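Local coordinates for antifreeze protein (Marinomonas primoryensis, PDB 5JUH) that forms the calcium-bound C-terminal domain of a giant RTX adhesin that binds its Antarctic bacterium to diatoms and ice, and is probably exported by type I secretion, at residues 121-126 against 188-193; 86-91 against 107-112; 76-81 against 96-101; 112-117 against 172-177; 92-97 against 116-121. All coordinates share one frame; numbering follows the deposited sequence.

In the fold
From the N terminus, interaction 3 closes the first loop by joining strands 76-78 and 96-98. Interaction 2 crosses it, because segment 86-91 lies inside that loop and pairs with 107-112 on the other sheet. Interaction 5 starts on strand 96-98, where interaction 3 ends, and crosses interaction 2 in turn to reach strand 120-122. These three interlocked contacts build the calcium-bound parallel roll. Interactions 4 and 1 make longer closures and also cross each other: 112-117 meets the loop 172-177, then 121-126 meets strand 187-192. Together they fasten the roll to the C-terminal part of the domain, with Phe114 and Leu121 packed against each other at the junction.

Interaction 1: 121-126 against 188-193; sequences LDLTDL and IKVIYN
Thr124 OG1 is gripped from two directions where strand 187-192 runs out. It accepts the backbone N of Asn193 at 2.9 Å and donates its proton to Asp122 OD1 at 2.8 Å, meeting that oxygen on the syn side. The same Asp122 OD1 receives Thr124 N, nearly along its C-O axis, which makes an Asx turn at the passage from strand 120-122 into helix 124-127. Asp122 can serve both donors because its CG stands anti to the backbone N (chi1 -176°), leaning over the residues that follow. Asp122 OD2 lies 3.7 Å from Ile191 CG2, the two side chains crossing at about a right angle. Upstream, the strands pair in parallel: Ile191 N binds Leu121 O at 2.8 Å, flanked by bonds from Leu121 N to Lys189 O and from Leu123 N to Ile191 O. On the face holding Leu121 and Val190, Leu121 CD1 touches Ile188 CD1 at 3.8 Å and Leu123 CD1 meets Val190 CG1 at 3.9 Å, both leucines reaching strand 163-168 of the second sheet. The relay from Asn193 N through the threonine hydroxyl to a carboxylate is consistent with bonds that reinforce one another, the aspartate charge probably polarising the hydroxyl into a stronger acceptor.

Interaction 2: 86-91 against 107-112; sequences DTLTGL and NIDTIT. With CA (calcium ion), chain E; CA (calcium ion), chain H; CA (calcium ion), chain D; CA (calcium ion), chain G.
Asp86 lies alongside Asp109, its CB 3.4 Å from Asp109 OD1. Beyond CB, the carboxylate divides its work between two calcium ions. It clasps the chain D calcium with both oxygens, so that Asp86 CG faces this ion at 2.8 Å. Asp86 OD1 binds the chain D calcium alone, whereas Asp86 OD2 bridges, lying 2.4 Å from the chain E calcium and 2.5 Å from the chain D calcium. Asp109 OD1 is the partner ligand, 2.4 Å from the chain E calcium, and it additionally accepts Asp86 N at 2.8 Å from above its carboxylate plane. One oxygen therefore ties metal and backbone together, while Asp82 and Leu84 contribute further ligands to the chain E ion.

From this site the backbones run on as a parallel pair, with bonds from Thr110 N to Asp86 O, Leu88 N to Thr110 O and Thr112 N to Leu88 O. The pairing finishes on threonines. Thr112 holds OG1 between its backbone N and carbonyl carbon (chi1 68°), which brings that hydroxyl to 2.8 Å from Thr89 OG1, and its CG2 presses against Thr87 CG2 at a tight 3.4 Å. On the face of Leu88 and Ile111, Leu88 CD1 approaches Ile111 CG1, both residues resting on Phe97 of strand 96-98 in the opposing sheet. Within its own sheet the pair lies between strand 68-69, next to 87-89, and strand 163-168, next to 110-111.

Interaction 3: 76-81 against 96-101; sequences VLFGGD and IFILND. With CA (calcium ion), chain D; CA (calcium ion), chain C.
Backbone hydrogen bonds set the parallel register of Leu77 against Ile96 and Ile98: Leu77 N binds Ile96 O at 2.9 Å, and Ile98 N binds Leu77 O at 2.8 Å. Farther on the strands part, and a water bridges Gly79 N and Ile98 O.

Apolar contacts line the face of Val76, Phe78 and Ile98. The isoleucine serves two partners with separate branches: its CD1 meets Val76 CG1 at 3.6 Å, while its CG2 meets Phe78 CD1, also at 3.6 Å. With CG anti to the backbone N (chi1 179°), Phe78 carries its ring forward; Ile98 O then sits at the ring edge, 3.3 Å from Phe78 CD1, and Gly80 N lies over the centre of one face. On the other face of the sheet Leu77 and Phe97 lie side by side, Leu77 CD2 approaching Phe97 CE1 obliquely at 3.7 Å.

Beyond the strands the Asp81 and Asn100 side chains slide past each other, Asp81 OD1 lying 3.2 Å from the aliphatic Asn100 CB.

Among metal bonds, Gly79 O lies 2.3 Å from the chain D calcium, and Asp101 OD1 coordinates the chain C calcium. A calcium-binding turn running into a short strand, GGQGDDVLF, fits the RTX nonapeptide repeat of the parallel beta-roll.

Interaction 4: 112-117 against 172-177; sequences TDFNAA and SNFDSN. With CA (calcium ion), chain B.
Phe114 and Phe174 meet obliquely between two loops that run in nearly the same direction and each contain an Asx turn. Their ring planes stand 57° apart with centroids separated by 5.7 Å, and the nearest approach is from Phe114 CD2 to Phe174 CE1 at 3.9 Å. The side chains cross at about a right angle, and they leave their backbones differently: Phe114 CG is anti to the backbone N (chi1 -176°), whereas that of Phe174 is anti to the carbonyl carbon. Phe114 also packs on Ile188 and Phe97, which places the pair at the seam between the calcium-bound roll and the C-terminal strands.

Beside the rings, Ala116 points its CB at the other loop, 3.8 Å from Phe174 CA, and Ser172 turns its hydroxyl to the backbone, Ser172 OG accepting Phe114 N at 3.1 Å. The main chains join through two further bonds, from Asn173 N to Phe114 O at 2.8 Å and from Ala116 N to Asn173 O. In the turns themselves, Asn115 OD1 accepts Ala117 N and Asn173 OD1 accepts Asp175 N, each donor standing above the amide plane.

The second turn leads directly into a calcium site completed by Val179, Gly181 and Asp186, where Asp175 OD1 lies 2.2 Å and Asn177 OD1 2.4 Å from the chain B calcium.

Interaction 5: 92-97 against 116-121; sequences EGSDIF and AAEDAL. With CA (calcium ion), chain G; CA (calcium ion), chain I; CA (calcium ion), chain H.
Matching first torsions bring Asp95 and Asp119 together: chi1 is -58° in one and -62° in the other, each CG lying beside its own backbone N. Both carboxylates thereby reach the chain G calcium, with Asp95 OD2 at 2.3 Å and Asp119 OD1 at 2.4 Å, and Gly93 O joins them. Asp119 OD1 is doubly used, since it also accepts Asp95 N at 2.9 Å on its anti side. Its other oxygen, Asp119 OD2, lies at the edge of the Phe97 ring, in plane with it, and is bound by the backbone N of Asn115 and by a calcium-bound water.

The chain H calcium lies 2.4 Å from Asp95 OD1 and a longer 2.8 Å from Asp95 OD2, which thus bridges two ions. Glu92 O joins this site, as do Gly71, Gly73 and Asp75 of an earlier turn. At the outer end Glu92, bent at chi2, and Glu118, extended beyond CG, each clasp the chain I calcium with both oxygens. Their carboxylate planes are 33° apart, and Glu92 OE1 stands 3.3 Å from Glu118 OE1. Gly93 N binds Glu92 OE1, holding that carboxylate in place. The strands then pair in parallel through Ala120 N to Asp95 O and Phe97 N to Ala120 O.

Two pairs of acidic side chains, each joined by its own calcium, would probably repel without the metals, consistent with the calcium-dependent folding known for RTX domains.

Interaction 1: 121-126 against 188-193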
# COMPACT_ATOMS: atom_id res chain seq x y z
N LEU A 121 2.07 -0.19 -3.03
CA LEU A 121 1.58 -1.22 -2.15
C LEU A 121 0.65 -2.16 -2.92
O LEU A 121 -0.30 -1.74 -3.55
CB LEU A 121 0.74 -0.59 -1.07
CG LEU A 121 1.40 0.51 -0.20
CD1 LEU A 121 0.42 1.09 0.79
CD2 LEU A 121 2.57 -0.11 0.58
N ASP A 122 0.95 -3.45 -2.86
CA ASP A 122 0.04 -4.46 -3.41
C ASP A 122 -0.94 -4.87 -2.31
O ASP A 122 -0.52 -5.57 -1.37
CB ASP A 122 0.82 -5.63 -4.02
CG ASP A 122 -0.10 -6.67 -4.69
OD1 ASP A 122 -1.28 -6.75 -4.29
OD2 ASP A 122 0.39 -7.35 -5.63
N LEU A 123 -2.15 -4.43 -2.47
CA LEU A 123 -3.13 -4.66 -1.44
C LEU A 123 -4.18 -5.70 -1.81
O LEU A 123 -5.15 -5.76 -1.19
CB LEU A 123 -3.91 -3.32 -1.12
CG LEU A 123 -2.94 -2.22 -0.61
CD1 LEU A 123 -3.79 -1.00 -0.27
CD2 LEU A 123 -2.16 -2.66 0.66
N THR A 124 -3.89 -6.44 -2.85
CA THR A 124 -4.87 -7.47 -3.31
C THR A 124 -5.38 -8.37 -2.22
O THR A 124 -6.53 -8.58 -2.13
CB THR A 124 -4.23 -8.33 -4.43
OG1 THR A 124 -3.75 -7.50 -5.49
CG2 THR A 124 -5.26 -9.32 -5.01
N ASP A 125 -4.47 -8.81 -1.36
CA ASP A 125 -4.92 -9.73 -0.30
C ASP A 125 -5.84 -9.10 0.74
O ASP A 125 -6.64 -9.74 1.31
CB ASP A 125 -3.67 -10.31 0.41
CG ASP A 125 -4.01 -11.54 1.27
OD1 ASP A 125 -4.51 -12.46 0.71
OD2 ASP A 125 -3.73 -11.48 2.40
N LEU A 126 -5.74 -7.82 0.93
CA LEU A 126 -6.63 -7.14 1.85
C LEU A 126 -7.99 -6.81 1.26
O LEU A 126 -8.89 -6.54 1.97
CB LEU A 126 -5.94 -5.79 2.28
CG LEU A 126 -4.81 -6.24 3.21
CD1 LEU A 126 -3.44 -6.23 2.72
CD2 LEU A 126 -4.99 -5.63 4.52
N ILE A 188 -1.07 7.68 -3.50
CA ILE A 188 -0.19 6.49 -3.43
C ILE A 188 -0.56 5.56 -4.56
O ILE A 188 -1.73 5.53 -5.01
CB ILE A 188 -0.26 5.74 -2.09
CG1 ILE A 188 -1.56 5.16 -1.83
CG2 ILE A 188 0.31 6.59 -0.97
CD1 ILE A 188 -1.46 4.00 -0.84
N LYS A 189 0.42 4.77 -4.96
CA LYS A 189 0.24 3.74 -5.96
C LYS A 189 -0.23 2.42 -5.27
O LYS A 189 0.48 1.93 -4.38
CB LYS A 189 1.48 3.55 -6.74
CG LYS A 189 1.85 4.80 -7.51
CD LYS A 189 2.96 4.63 -8.51
CE LYS A 189 4.26 4.37 -7.81
NZ LYS A 189 5.44 4.52 -8.79
N VAL A 190 -1.38 1.90 -5.67
CA VAL A 190 -1.98 0.72 -5.09
C VAL A 190 -2.15 -0.28 -6.22
O VAL A 190 -2.68 0.08 -7.31
CB VAL A 190 -3.33 1.01 -4.48
CG1 VAL A 190 -4.05 -0.24 -4.08
CG2 VAL A 190 -3.21 2.00 -3.37
N ILE A 191 -1.66 -1.50 -5.99
CA ILE A 191 -1.78 -2.61 -6.95
C ILE A 191 -2.91 -3.56 -6.48
O ILE A 191 -3.02 -3.90 -5.32
CB ILE A 191 -0.46 -3.35 -7.09
CG1 ILE A 191 0.57 -2.38 -7.78
CG2 ILE A 191 -0.63 -4.58 -7.94
CD1 ILE A 191 1.97 -2.80 -7.53
N TYR A 192 -3.81 -3.86 -7.41
CA TYR A 192 -4.87 -4.82 -7.19
C TYR A 192 -4.89 -5.72 -8.45
O TYR A 192 -5.00 -5.25 -9.57
CB TYR A 192 -6.21 -4.12 -7.06
CG TYR A 192 -7.40 -5.04 -6.84
CD1 TYR A 192 -7.62 -5.57 -5.63
CD2 TYR A 192 -8.26 -5.44 -7.85
CE1 TYR A 192 -8.68 -6.43 -5.41
CE2 TYR A 192 -9.28 -6.26 -7.62
CZ TYR A 192 -9.48 -6.76 -6.40
OH TYR A 192 -10.61 -7.61 -6.12
N ASN A 193 -4.69 -7.02 -8.21
CA ASN A 193 -4.64 -7.98 -9.35
C ASN A 193 -3.66 -7.55 -10.45
O ASN A 193 -3.97 -7.60 -11.61
CB ASN A 193 -6.05 -8.19 -9.88
CG ASN A 193 -6.90 -9.04 -8.97
OD1 ASN A 193 -6.45 -9.81 -8.17
ND2 ASN A 193 -8.18 -9.00 -9.26

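Interaction 2: 86-91 against 107-112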
# COMPACT_ATOMS: atom_id res chain seq x y z
N ASP A 86 7.13 -8.51 10.05
CA ASP A 86 8.38 -8.36 9.29
C ASP A 86 8.67 -6.88 9.11
O ASP A 86 7.72 -6.10 9.04
CB ASP A 86 8.26 -8.99 7.90
CG ASP A 86 8.02 -10.48 7.89
OD1 ASP A 86 8.97 -11.23 7.88
OD2 ASP A 86 6.88 -10.89 7.84
N THR A 87 9.95 -6.56 9.05
CA THR A 87 10.33 -5.17 8.74
C THR A 87 10.81 -5.18 7.28
O THR A 87 11.72 -5.88 6.94
CB THR A 87 11.45 -4.76 9.76
OG1 THR A 87 10.86 -4.89 11.04
CG2 THR A 87 11.88 -3.42 9.53
N LEU A 88 10.21 -4.36 6.48
CA LEU A 88 10.42 -4.34 5.04
C LEU A 88 11.05 -2.99 4.72
O LEU A 88 10.51 -1.95 5.13
CB LEU A 88 9.08 -4.44 4.22
CG LEU A 88 8.19 -5.67 4.64
CD1 LEU A 88 6.93 -5.59 3.73
CD2 LEU A 88 8.91 -6.93 4.36
N THR A 89 12.13 -2.98 3.98
CA THR A 89 12.78 -1.74 3.55
C THR A 89 13.11 -1.82 2.04
O THR A 89 13.83 -2.73 1.62
CB THR A 89 14.12 -1.56 4.35
OG1 THR A 89 13.79 -1.54 5.76
CG2 THR A 89 14.82 -0.30 4.01
N GLY A 90 12.65 -0.86 1.25
CA GLY A 90 12.85 -0.96 -0.19
C GLY A 90 14.18 -0.38 -0.70
O GLY A 90 14.68 -0.79 -1.75
N LEU A 91 14.70 0.59 0.05
CA LEU A 91 15.85 1.35 -0.39
C LEU A 91 15.48 2.12 -1.67
O LEU A 91 14.30 2.41 -1.91
CB LEU A 91 17.13 0.54 -0.39
CG LEU A 91 17.54 -0.05 0.97
CD1 LEU A 91 18.86 -0.81 0.83
CD2 LEU A 91 17.61 0.98 2.08
N ASN A 107 -0.04 -8.15 14.18
CA ASN A 107 0.84 -8.96 13.42
C ASN A 107 1.20 -8.37 12.08
O ASN A 107 1.85 -8.98 11.29
CB ASN A 107 0.22 -10.35 13.17
CG ASN A 107 0.11 -11.19 14.40
OD1 ASN A 107 0.85 -11.01 15.38
ND2 ASN A 107 -0.78 -12.15 14.34
N ILE A 108 0.76 -7.13 11.85
CA ILE A 108 1.03 -6.51 10.54
C ILE A 108 2.48 -6.06 10.42
O ILE A 108 3.16 -5.79 11.39
CB ILE A 108 0.11 -5.29 10.23
CG1 ILE A 108 0.39 -4.11 11.10
CG2 ILE A 108 -1.35 -5.69 10.31
CD1 ILE A 108 -0.50 -2.93 10.89
N ASP A 109 2.94 -6.02 9.16
CA ASP A 109 4.32 -5.63 8.85
C ASP A 109 4.60 -4.12 9.04
O ASP A 109 3.70 -3.31 8.99
CB ASP A 109 4.68 -6.04 7.46
CG ASP A 109 4.64 -7.57 7.29
OD1 ASP A 109 4.92 -8.39 8.28
OD2 ASP A 109 4.32 -7.95 6.08
N THR A 110 5.90 -3.82 9.22
CA THR A 110 6.41 -2.45 9.19
C THR A 110 7.09 -2.25 7.84
O THR A 110 7.90 -3.08 7.39
CB THR A 110 7.35 -2.23 10.31
OG1 THR A 110 6.69 -2.36 11.55
CG2 THR A 110 8.04 -0.87 10.20
N ILE A 111 6.75 -1.14 7.18
CA ILE A 111 7.46 -0.67 5.99
C ILE A 111 8.25 0.53 6.45
O ILE A 111 7.63 1.55 6.80
CB ILE A 111 6.52 -0.34 4.82
CG1 ILE A 111 5.74 -1.62 4.39
CG2 ILE A 111 7.37 0.23 3.69
CD1 ILE A 111 4.62 -1.27 3.48
N THR A 112 9.55 0.43 6.46
CA THR A 112 10.36 1.48 7.10
C THR A 112 10.48 2.75 6.24
O THR A 112 10.54 3.82 6.90
CB THR A 112 11.74 1.06 7.45
OG1 THR A 112 12.49 0.84 6.29
CG2 THR A 112 11.81 -0.22 8.32
CA CA E . 4.56 -10.72 8.26
CA CA H . 14.74 -0.90 -4.08
CA CA D . 7.54 -13.26 7.55
CA CA G . 12.14 2.53 -2.78
O HOH W 1 2.32 -9.81 8.73
O HOH W 2 4.25 -10.72 5.92
O HOH W 3 9.52 -13.71 6.33
O HOH W 4 8.37 -13.86 9.68
O HOH W 5 7.23 -15.56 7.42

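Interaction 3: 76-81 against 96-101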
# COMPACT_ATOMS: atom_id res chain seq x y z
N VAL A 76 10.52 -6.23 -5.38
CA VAL A 76 9.18 -6.63 -4.94
C VAL A 76 9.50 -7.34 -3.61
O VAL A 76 10.20 -8.33 -3.53
CB VAL A 76 8.50 -7.61 -5.95
CG1 VAL A 76 7.19 -8.05 -5.41
CG2 VAL A 76 8.39 -6.97 -7.34
N LEU A 77 8.93 -6.83 -2.52
CA LEU A 77 9.23 -7.24 -1.16
C LEU A 77 7.94 -7.83 -0.54
O LEU A 77 6.84 -7.29 -0.67
CB LEU A 77 9.70 -6.08 -0.37
CG LEU A 77 11.22 -5.85 -0.28
CD1 LEU A 77 12.15 -6.44 -1.26
CD2 LEU A 77 11.52 -4.38 -0.03
N PHE A 78 8.10 -8.95 0.16
CA PHE A 78 6.95 -9.64 0.74
C PHE A 78 7.40 -10.44 1.94
O PHE A 78 8.31 -11.24 1.84
CB PHE A 78 6.36 -10.61 -0.33
CG PHE A 78 5.19 -11.40 0.15
CD1 PHE A 78 4.11 -10.82 0.81
CD2 PHE A 78 5.12 -12.76 -0.16
CE1 PHE A 78 2.98 -11.59 1.14
CE2 PHE A 78 3.99 -13.52 0.16
CZ PHE A 78 2.93 -12.94 0.82
N GLY A 79 6.70 -10.25 3.04
CA GLY A 79 7.11 -10.97 4.31
C GLY A 79 6.46 -12.36 4.45
O GLY A 79 6.68 -13.02 5.43
N GLY A 80 5.56 -12.69 3.53
CA GLY A 80 4.71 -13.89 3.66
C GLY A 80 3.31 -13.72 4.05
O GLY A 80 2.96 -12.74 4.69
N ASP A 81 2.47 -14.71 3.72
CA ASP A 81 1.10 -14.71 4.27
C ASP A 81 1.28 -15.47 5.63
O ASP A 81 1.00 -16.66 5.74
CB ASP A 81 0.10 -15.39 3.40
CG ASP A 81 -0.24 -14.67 2.17
OD1 ASP A 81 -0.23 -13.41 2.13
OD2 ASP A 81 -0.52 -15.37 1.10
N ILE A 96 7.74 -2.43 -4.77
CA ILE A 96 6.37 -2.86 -4.45
C ILE A 96 6.46 -3.65 -3.12
O ILE A 96 7.23 -4.59 -3.00
CB ILE A 96 5.79 -3.79 -5.54
CG1 ILE A 96 5.66 -3.02 -6.83
CG2 ILE A 96 4.50 -4.43 -5.07
CD1 ILE A 96 5.42 -3.88 -8.04
N PHE A 97 5.66 -3.23 -2.17
CA PHE A 97 5.51 -3.97 -0.94
C PHE A 97 4.22 -4.72 -0.98
O PHE A 97 3.14 -4.13 -1.09
CB PHE A 97 5.52 -3.01 0.31
CG PHE A 97 6.79 -2.17 0.37
CD1 PHE A 97 7.88 -2.60 1.07
CD2 PHE A 97 6.88 -0.90 -0.21
CE1 PHE A 97 9.04 -1.86 1.16
CE2 PHE A 97 8.03 -0.15 -0.15
CZ PHE A 97 9.08 -0.61 0.57
N ILE A 98 4.33 -6.05 -0.99
CA ILE A 98 3.12 -6.89 -0.94
C ILE A 98 2.69 -7.16 0.45
O ILE A 98 3.52 -7.57 1.24
CB ILE A 98 3.38 -8.25 -1.70
CG1 ILE A 98 3.84 -8.02 -3.14
CG2 ILE A 98 2.11 -9.09 -1.67
CD1 ILE A 98 4.24 -9.31 -3.88
N LEU A 99 1.45 -6.86 0.79
CA LEU A 99 1.00 -6.97 2.16
C LEU A 99 -0.09 -8.06 2.25
O LEU A 99 -0.97 -8.17 1.44
CB LEU A 99 0.41 -5.62 2.65
CG LEU A 99 1.57 -4.59 2.74
CD1 LEU A 99 0.89 -3.28 3.08
CD2 LEU A 99 2.51 -4.90 3.86
N ASN A 100 -0.01 -8.78 3.32
CA ASN A 100 -0.95 -9.83 3.73
C ASN A 100 -1.98 -9.26 4.65
O ASN A 100 -1.71 -8.45 5.55
CB ASN A 100 -0.17 -11.02 4.32
CG ASN A 100 0.62 -10.66 5.54
OD1 ASN A 100 0.47 -11.35 6.67
ND2 ASN A 100 1.45 -9.65 5.42
N ASP A 101 -3.17 -9.81 4.55
CA ASP A 101 -4.23 -9.44 5.48
C ASP A 101 -4.14 -10.38 6.70
O ASP A 101 -4.30 -11.53 6.61
CB ASP A 101 -5.54 -9.75 4.74
CG ASP A 101 -6.73 -9.23 5.40
OD1 ASP A 101 -6.65 -8.59 6.48
OD2 ASP A 101 -7.91 -9.58 4.88
CA CA D . 7.54 -13.26 7.55
CA CA C . -7.24 -7.74 8.56
O HOH W 6 4.71 -8.39 3.52
O HOH W 7 -5.20 -6.81 9.29
O HOH W 8 -6.26 -5.70 7.73
O HOH W 9 -8.92 -9.46 8.57
O HOH W 10 -9.05 -6.47 8.09
O HOH W 11 -7.96 -7.30 10.59

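Interaction 4: 112-117 against 172-177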
# COMPACT_ATOMS: atom_id res chain seq x y z
N THR A 112 9.55 0.43 6.46
CA THR A 112 10.36 1.48 7.10
C THR A 112 10.48 2.75 6.24
O THR A 112 10.54 3.82 6.90
CB THR A 112 11.74 1.06 7.45
OG1 THR A 112 12.49 0.84 6.29
CG2 THR A 112 11.81 -0.22 8.32
N ASP A 113 10.36 2.66 4.90
CA ASP A 113 10.82 3.75 4.08
C ASP A 113 9.89 3.90 2.86
O ASP A 113 10.40 4.09 1.71
CB ASP A 113 12.27 3.51 3.63
CG ASP A 113 12.37 2.29 2.63
OD1 ASP A 113 11.53 1.31 2.72
OD2 ASP A 113 13.33 2.35 1.82
N PHE A 114 8.56 3.88 3.07
CA PHE A 114 7.68 3.98 1.91
C PHE A 114 7.80 5.41 1.36
O PHE A 114 7.44 6.35 2.07
CB PHE A 114 6.25 3.70 2.32
CG PHE A 114 5.27 3.69 1.15
CD1 PHE A 114 5.25 2.58 0.36
CD2 PHE A 114 4.44 4.75 0.84
CE1 PHE A 114 4.45 2.50 -0.71
CE2 PHE A 114 3.54 4.70 -0.26
CZ PHE A 114 3.60 3.58 -1.01
N ASN A 115 8.11 5.51 0.08
CA ASN A 115 8.19 6.80 -0.61
C ASN A 115 7.05 6.80 -1.60
O ASN A 115 7.12 6.17 -2.66
CB ASN A 115 9.54 6.93 -1.28
CG ASN A 115 9.69 8.22 -2.04
OD1 ASN A 115 8.75 8.99 -2.20
ND2 ASN A 115 10.84 8.43 -2.60
N ALA A 116 6.07 7.67 -1.38
CA ALA A 116 4.83 7.65 -2.16
C ALA A 116 5.10 8.08 -3.63
O ALA A 116 4.22 7.81 -4.50
CB ALA A 116 3.72 8.54 -1.59
N ALA A 117 6.15 8.85 -3.88
CA ALA A 117 6.45 9.23 -5.26
C ALA A 117 7.09 8.12 -6.08
O ALA A 117 7.14 8.24 -7.32
CB ALA A 117 7.47 10.35 -5.25
N SER A 172 9.48 7.01 5.99
CA SER A 172 8.42 7.10 4.98
C SER A 172 8.13 8.56 4.63
O SER A 172 8.34 9.49 5.43
CB SER A 172 7.17 6.38 5.53
OG SER A 172 7.45 5.01 5.73
N ASN A 173 7.55 8.72 3.47
CA ASN A 173 7.26 10.08 2.93
C ASN A 173 6.04 9.96 2.08
O ASN A 173 6.16 9.36 0.96
CB ASN A 173 8.39 10.65 2.20
CG ASN A 173 8.19 12.09 1.85
OD1 ASN A 173 7.12 12.62 1.90
ND2 ASN A 173 9.27 12.76 1.58
N PHE A 174 4.89 10.50 2.45
CA PHE A 174 3.71 10.43 1.65
C PHE A 174 3.50 11.63 0.68
O PHE A 174 2.47 11.75 0.07
CB PHE A 174 2.48 10.23 2.54
CG PHE A 174 2.23 8.78 3.00
CD1 PHE A 174 3.21 8.01 3.49
CD2 PHE A 174 1.05 8.26 2.90
CE1 PHE A 174 3.00 6.71 3.87
CE2 PHE A 174 0.78 6.97 3.35
CZ PHE A 174 1.77 6.20 3.81
N ASP A 175 4.52 12.41 0.46
CA ASP A 175 4.50 13.52 -0.50
C ASP A 175 4.85 13.00 -1.88
O ASP A 175 6.02 12.91 -2.27
CB ASP A 175 5.50 14.53 -0.06
CG ASP A 175 5.53 15.84 -1.04
OD1 ASP A 175 4.56 16.07 -1.85
OD2 ASP A 175 6.59 16.51 -0.92
N SER A 176 3.82 12.63 -2.63
CA SER A 176 4.06 11.99 -3.97
C SER A 176 4.48 12.98 -5.02
O SER A 176 5.17 12.65 -5.94
CB SER A 176 2.86 11.22 -4.41
OG SER A 176 1.69 12.02 -4.55
N ASN A 177 4.00 14.20 -4.89
CA ASN A 177 4.16 15.24 -5.94
C ASN A 177 5.30 16.18 -5.71
O ASN A 177 5.61 16.99 -6.57
CB ASN A 177 2.82 15.90 -6.31
CG ASN A 177 2.27 16.76 -5.21
OD1 ASN A 177 2.95 17.04 -4.25
ND2 ASN A 177 1.09 17.19 -5.36
CA CA B . 2.60 17.00 -1.87
O HOH W 12 0.46 18.11 -2.29

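Interaction 5: 92-97 against 116-121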
# COMPACT_ATOMS: atom_id res chain seq x y z
N GLU A 92 16.51 2.52 -2.45
CA GLU A 92 16.25 3.25 -3.61
C GLU A 92 15.47 2.44 -4.64
O GLU A 92 15.25 1.26 -4.50
CB GLU A 92 17.53 3.90 -4.16
CG GLU A 92 17.72 5.35 -3.65
CD GLU A 92 16.55 6.28 -4.19
OE1 GLU A 92 15.67 5.96 -5.16
OE2 GLU A 92 16.40 7.30 -3.62
N GLY A 93 15.02 3.12 -5.66
CA GLY A 93 14.19 2.54 -6.64
C GLY A 93 12.74 2.49 -6.21
O GLY A 93 12.39 2.82 -5.10
N SER A 94 11.89 2.05 -7.15
CA SER A 94 10.47 2.10 -6.95
C SER A 94 10.05 0.66 -6.59
O SER A 94 10.12 -0.23 -7.45
CB SER A 94 9.77 2.47 -8.23
OG SER A 94 10.06 3.85 -8.54
N ASP A 95 9.74 0.43 -5.33
CA ASP A 95 9.58 -0.92 -4.78
C ASP A 95 8.13 -1.17 -4.55
O ASP A 95 7.38 -0.31 -4.06
CB ASP A 95 10.40 -1.01 -3.47
CG ASP A 95 11.85 -0.70 -3.71
OD1 ASP A 95 12.48 -1.39 -4.52
OD2 ASP A 95 12.34 0.28 -3.17
N ILE A 96 7.74 -2.43 -4.77
CA ILE A 96 6.37 -2.86 -4.45
C ILE A 96 6.46 -3.65 -3.12
O ILE A 96 7.23 -4.59 -3.00
CB ILE A 96 5.79 -3.79 -5.54
CG1 ILE A 96 5.66 -3.02 -6.83
CG2 ILE A 96 4.50 -4.43 -5.07
CD1 ILE A 96 5.42 -3.88 -8.04
N PHE A 97 5.66 -3.23 -2.17
CA PHE A 97 5.51 -3.97 -0.94
C PHE A 97 4.22 -4.72 -0.98
O PHE A 97 3.14 -4.13 -1.09
CB PHE A 97 5.52 -3.01 0.31
CG PHE A 97 6.79 -2.17 0.37
CD1 PHE A 97 7.88 -2.60 1.07
CD2 PHE A 97 6.88 -0.90 -0.21
CE1 PHE A 97 9.04 -1.86 1.16
CE2 PHE A 97 8.03 -0.15 -0.15
CZ PHE A 97 9.08 -0.61 0.57
N ALA A 116 6.07 7.67 -1.38
CA ALA A 116 4.83 7.65 -2.16
C ALA A 116 5.10 8.08 -3.63
O ALA A 116 4.22 7.81 -4.50
CB ALA A 116 3.72 8.54 -1.59
N ALA A 117 6.15 8.85 -3.88
CA ALA A 117 6.45 9.23 -5.26
C ALA A 117 7.09 8.12 -6.08
O ALA A 117 7.14 8.24 -7.32
CB ALA A 117 7.47 10.35 -5.25
N GLU A 118 7.40 6.98 -5.45
CA GLU A 118 8.20 5.95 -6.18
C GLU A 118 7.64 4.51 -5.91
O GLU A 118 7.38 3.75 -6.82
CB GLU A 118 9.74 5.99 -5.78
CG GLU A 118 10.35 7.23 -6.33
CD GLU A 118 11.80 7.42 -6.02
OE1 GLU A 118 12.53 6.45 -6.11
OE2 GLU A 118 12.14 8.63 -5.70
N ASP A 119 7.45 4.18 -4.63
CA ASP A 119 7.05 2.87 -4.22
C ASP A 119 5.54 2.66 -4.40
O ASP A 119 4.78 3.57 -4.67
CB ASP A 119 7.44 2.72 -2.74
CG ASP A 119 8.91 2.83 -2.48
OD1 ASP A 119 9.82 2.45 -3.25
OD2 ASP A 119 9.21 3.29 -1.33
N ALA A 120 5.11 1.39 -4.17
CA ALA A 120 3.69 1.03 -4.31
C ALA A 120 3.34 -0.06 -3.34
O ALA A 120 4.19 -0.72 -2.85
CB ALA A 120 3.43 0.53 -5.73
N LEU A 121 2.07 -0.19 -3.03
CA LEU A 121 1.58 -1.22 -2.15
C LEU A 121 0.65 -2.16 -2.92
O LEU A 121 -0.30 -1.74 -3.55
CB LEU A 121 0.74 -0.59 -1.07
CG LEU A 121 1.40 0.51 -0.20
CD1 LEU A 121 0.42 1.09 0.79
CD2 LEU A 121 2.57 -0.11 0.58
CA CA G . 12.14 2.53 -2.78
CA CA I . 14.32 7.86 -4.93
CA CA H . 14.74 -0.90 -4.08
O HOH W 13 11.51 2.21 -0.50
O HOH W 14 12.34 4.89 -2.54
O HOH W 15 13.92 9.50 -3.29